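Local coordinates for protein 2-C-methyl-D-erythritol 2,4-cyclodiphosphate synthase (Francisella tularensis subsp. tularensis, PDB 3RE3) that probably converts 4-diphosphocytidyl-2-C-methyl-D-erythritol 2-phosphate into 2-C-methyl-D-erythritol 2,4-cyclodiphosphate, releasing CMP, in the non-mevalonate route to isoprenoids, at residues V45-I54 with I152-L160. Sequence-based numbering, arbitrary orientation.
Sequences VLIHALCDAI and IATHVVCLL. With POP (pyrophosphate 2-), chain E.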
loop_
_atom_site.group_PDB
_atom_site.type_symbol
_atom_site.label_atom_id
_atom_site.label_comp_id
_atom_site.label_asym_id
_atom_site.label_seq_id
_atom_site.Cartn_x
_atom_site.Cartn_y
_atom_site.Cartn_z
ATOM N N VAL A 45 -6.862 -6.789 13.113
ATOM C CA VAL A 45 -5.995 -6.054 12.202
ATOM C C VAL A 45 -6.749 -5.532 10.965
ATOM O O VAL A 45 -6.477 -4.427 10.484
ATOM C CB VAL A 45 -4.726 -6.880 11.832
ATOM C CG1 VAL A 45 -5.080 -8.071 10.968
ATOM C CG2 VAL A 45 -3.689 -6.022 11.156
ATOM N N LEU A 46 -7.698 -6.312 10.455
ATOM C CA LEU A 46 -8.416 -5.905 9.248
ATOM C C LEU A 46 -9.412 -4.784 9.526
ATOM O O LEU A 46 -9.421 -3.768 8.845
ATOM C CB LEU A 46 -9.105 -7.092 8.567
ATOM C CG LEU A 46 -9.692 -6.747 7.197
ATOM C CD1 LEU A 46 -10.070 -7.971 6.380
ATOM C CD2 LEU A 46 -10.897 -5.869 7.371
ATOM N N ILE A 47 -10.256 -4.971 10.529
ATOM C CA ILE A 47 -11.242 -3.955 10.822
ATOM C C ILE A 47 -10.521 -2.658 11.183
ATOM O O ILE A 47 -11.012 -1.559 10.938
ATOM C CB ILE A 47 -12.206 -4.401 11.923
ATOM C CG1 ILE A 47 -13.105 -5.513 11.385
ATOM C CG2 ILE A 47 -13.036 -3.224 12.428
ATOM C CD1 ILE A 47 -14.307 -5.809 12.249
ATOM N N HIS A 48 -9.347 -2.795 11.768
ATOM C CA HIS A 48 -8.554 -1.631 12.119
ATOM C C HIS A 48 -8.090 -0.873 10.868
ATOM O O HIS A 48 -8.362 0.319 10.728
ATOM C CB HIS A 48 -7.359 -2.043 12.984
ATOM C CG HIS A 48 -6.636 -0.890 13.605
ATOM N ND1 HIS A 48 -6.354 -0.829 14.950
ATOM C CD2 HIS A 48 -6.123 0.238 13.059
ATOM C CE1 HIS A 48 -5.707 0.294 15.212
ATOM N NE2 HIS A 48 -5.555 0.957 14.083
ATOM N N ALA A 49 -7.415 -1.559 9.952
ATOM C CA ALA A 49 -6.966 -0.906 8.736
ATOM C C ALA A 49 -8.184 -0.346 7.970
ATOM O O ALA A 49 -8.123 0.718 7.349
ATOM C CB ALA A 49 -6.188 -1.877 7.880
ATOM N N LEU A 50 -9.299 -1.067 8.039
ATOM C CA LEU A 50 -10.523 -0.678 7.346
ATOM C C LEU A 50 -11.092 0.630 7.887
ATOM O O LEU A 50 -11.415 1.517 7.121
ATOM C CB LEU A 50 -11.562 -1.785 7.452
ATOM C CG LEU A 50 -12.931 -1.479 6.877
ATOM C CD1 LEU A 50 -12.803 -1.162 5.411
ATOM C CD2 LEU A 50 -13.849 -2.666 7.072
ATOM N N CYS A 51 -11.214 0.741 9.207
ATOM C CA CYS A 51 -11.630 1.987 9.842
ATOM C C CYS A 51 -10.700 3.129 9.471
ATOM O O CYS A 51 -11.149 4.218 9.134
ATOM C CB CYS A 51 -11.661 1.835 11.355
ATOM S SG CYS A 51 -12.947 0.729 11.952
ATOM N N ASP A 52 -9.401 2.873 9.548
ATOM C CA ASP A 52 -8.404 3.847 9.133
ATOM C C ASP A 52 -8.618 4.323 7.694
ATOM O O ASP A 52 -8.471 5.506 7.416
ATOM C CB ASP A 52 -6.993 3.263 9.281
ATOM C CG ASP A 52 -6.467 3.342 10.707
ATOM O OD1 ASP A 52 -7.057 4.092 11.522
ATOM O OD2 ASP A 52 -5.449 2.670 11.006
ATOM N N ALA A 53 -8.951 3.411 6.784
ATOM C CA ALA A 53 -9.120 3.773 5.380
ATOM C C ALA A 53 -10.313 4.713 5.213
ATOM O O ALA A 53 -10.265 5.701 4.472
ATOM C CB ALA A 53 -9.298 2.527 4.521
ATOM N N ILE A 54 -11.385 4.389 5.918
ATOM C CA ILE A 54 -12.618 5.151 5.833
ATOM C C ILE A 54 -12.453 6.552 6.426
ATOM O O ILE A 54 -12.782 7.538 5.780
ATOM C CB ILE A 54 -13.779 4.380 6.472
ATOM C CG1 ILE A 54 -14.227 3.270 5.518
ATOM C CG2 ILE A 54 -14.937 5.305 6.785
ATOM C CD1 ILE A 54 -15.152 2.248 6.128
ATOM N N ILE A 152 1.213 -10.197 11.505
ATOM C CA ILE A 152 0.517 -10.033 10.239
ATOM C C ILE A 152 0.159 -8.581 9.974
ATOM O O ILE A 152 0.081 -7.765 10.894
ATOM C CB ILE A 152 -0.778 -10.853 10.186
ATOM C CG1 ILE A 152 -1.683 -10.468 11.345
ATOM C CG2 ILE A 152 -0.477 -12.339 10.229
ATOM C CD1 ILE A 152 -2.884 -11.328 11.429
ATOM N N ALA A 153 -0.060 -8.270 8.703
ATOM C CA ALA A 153 -0.433 -6.928 8.322
ATOM C C ALA A 153 -1.628 -6.999 7.408
ATOM O O ALA A 153 -1.926 -8.048 6.838
ATOM C CB ALA A 153 0.713 -6.242 7.623
ATOM N N THR A 154 -2.326 -5.881 7.288
ATOM C CA THR A 154 -3.376 -5.749 6.282
ATOM C C THR A 154 -3.303 -4.372 5.672
ATOM O O THR A 154 -3.030 -3.386 6.362
ATOM C CB THR A 154 -4.802 -5.987 6.826
ATOM O OG1 THR A 154 -4.964 -5.311 8.074
ATOM C CG2 THR A 154 -5.042 -7.448 7.049
ATOM N N HIS A 155 -3.507 -4.340 4.359
ATOM C CA HIS A 155 -3.731 -3.118 3.604
ATOM C C HIS A 155 -5.200 -3.038 3.186
ATOM O O HIS A 155 -5.766 -3.993 2.654
ATOM C CB HIS A 155 -2.879 -3.112 2.345
ATOM C CG HIS A 155 -1.452 -2.725 2.571
ATOM N ND1 HIS A 155 -1.023 -1.421 2.504
ATOM C CD2 HIS A 155 -0.352 -3.478 2.822
ATOM C CE1 HIS A 155 0.284 -1.378 2.716
ATOM N NE2 HIS A 155 0.711 -2.612 2.919
ATOM N N VAL A 156 -5.815 -1.893 3.424
ATOM C CA VAL A 156 -7.153 -1.648 2.912
ATOM C C VAL A 156 -7.145 -0.378 2.078
ATOM O O VAL A 156 -6.506 0.611 2.440
ATOM C CB VAL A 156 -8.201 -1.495 4.035
ATOM C CG1 VAL A 156 -9.589 -1.265 3.437
ATOM C CG2 VAL A 156 -8.209 -2.716 4.927
ATOM N N VAL A 157 -7.836 -0.430 0.947
ATOM C CA VAL A 157 -8.203 0.768 0.210
ATOM C C VAL A 157 -9.726 0.822 0.084
ATOM O O VAL A 157 -10.386 -0.189 -0.179
ATOM C CB VAL A 157 -7.569 0.809 -1.189
ATOM C CG1 VAL A 157 -6.098 1.145 -1.097
ATOM C CG2 VAL A 157 -7.808 -0.507 -1.933
ATOM N N CYS A 158 -10.289 2.003 0.292
ATOM C CA CYS A 158 -11.714 2.202 0.071
ATOM C C CYS A 158 -11.909 3.350 -0.888
ATOM O O CYS A 158 -11.063 4.243 -0.972
ATOM C CB CYS A 158 -12.454 2.500 1.374
ATOM S SG CYS A 158 -11.818 3.923 2.209
ATOM N N LEU A 159 -13.009 3.296 -1.636
ATOM C CA LEU A 159 -13.450 4.411 -2.479
ATOM C C LEU A 159 -14.818 4.871 -2.009
ATOM O O LEU A 159 -15.748 4.077 -1.947
ATOM C CB LEU A 159 -13.533 3.989 -3.936
ATOM C CG LEU A 159 -13.651 5.081 -4.986
ATOM C CD1 LEU A 159 -12.602 6.166 -4.802
ATOM C CD2 LEU A 159 -13.527 4.468 -6.368
ATOM N N LEU A 160 -14.937 6.151 -1.681
ATOM C CA LEU A 160 -16.204 6.726 -1.214
ATOM C C LEU A 160 -16.842 7.679 -2.242
ATOM O O LEU A 160 -16.134 8.321 -3.016
ATOM C CB LEU A 160 -15.974 7.471 0.094
ATOM C CG LEU A 160 -15.379 6.657 1.241
ATOM C CD1 LEU A 160 -15.314 7.513 2.511
ATOM C CD2 LEU A 160 -16.201 5.393 1.477
HETATM P P1 POP E . -1.947 -1.883 15.703
HETATM O O1 POP E . -2.658 -0.620 15.274
HETATM O O2 POP E . -0.583 -1.924 15.052
HETATM O O3 POP E . -1.788 -1.877 17.204
HETATM O O POP E . -2.814 -3.173 15.255
HETATM P P2 POP E . -3.809 -3.993 16.236
HETATM O O4 POP E . -4.739 -4.813 15.375
HETATM O O5 POP E . -3.026 -4.905 17.154
HETATM O O6 POP E . -4.645 -3.038 17.058
#
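In the alpha-beta half sandwich of this trimeric synthase, helices lie on one face of a mixed sheet, and helix segment 45-54 packs on strand segment 152-160 at 34°, their axes 7.4 Å apart at closest approach. Ala49 and Ala53, one helical turn apart, point toward the strand; with only a methyl each, they are consistent with the close approach of the two backbones. Val156 sits between them, its CG2 meeting Ala49 CB at 3.7 Å. Its CG1, anti to the backbone N (chi1 -179°), lies 3.8 Å from Leu50 CD1 and has Ala53 CB as a second neighbour. Branching at CB lets the two methyls reach successive turns of the helix. Leu50 also packs on Leu83 of helix 79-92, tying a second helix into the core. Toward the start of the helix Thr154 turns its two branches to different parts of Val45. CG2 lies 4.0 Å from Val45 CG1, and OG1 is 3.0 Å from Val45 O. Ile152 extends CD1 to the same Val45 methyl. Pyrophosphate lies at this end of the helix, with O1 over one face of the His48 ring and Asp52 OD2 in plane at the ring edge. Side chains on the opposite side of the strand face the neighbouring subunits, where the His155 ring meets His155 of both other subunits edge-to-face. Farther along, Leu160 brings CD1 near Ile54 O and also packs on Leu90. Cys158, with a small, weakly polar side chain, places SG near Ile54 CG1 and against Ala53 CB, 3.7 Å away.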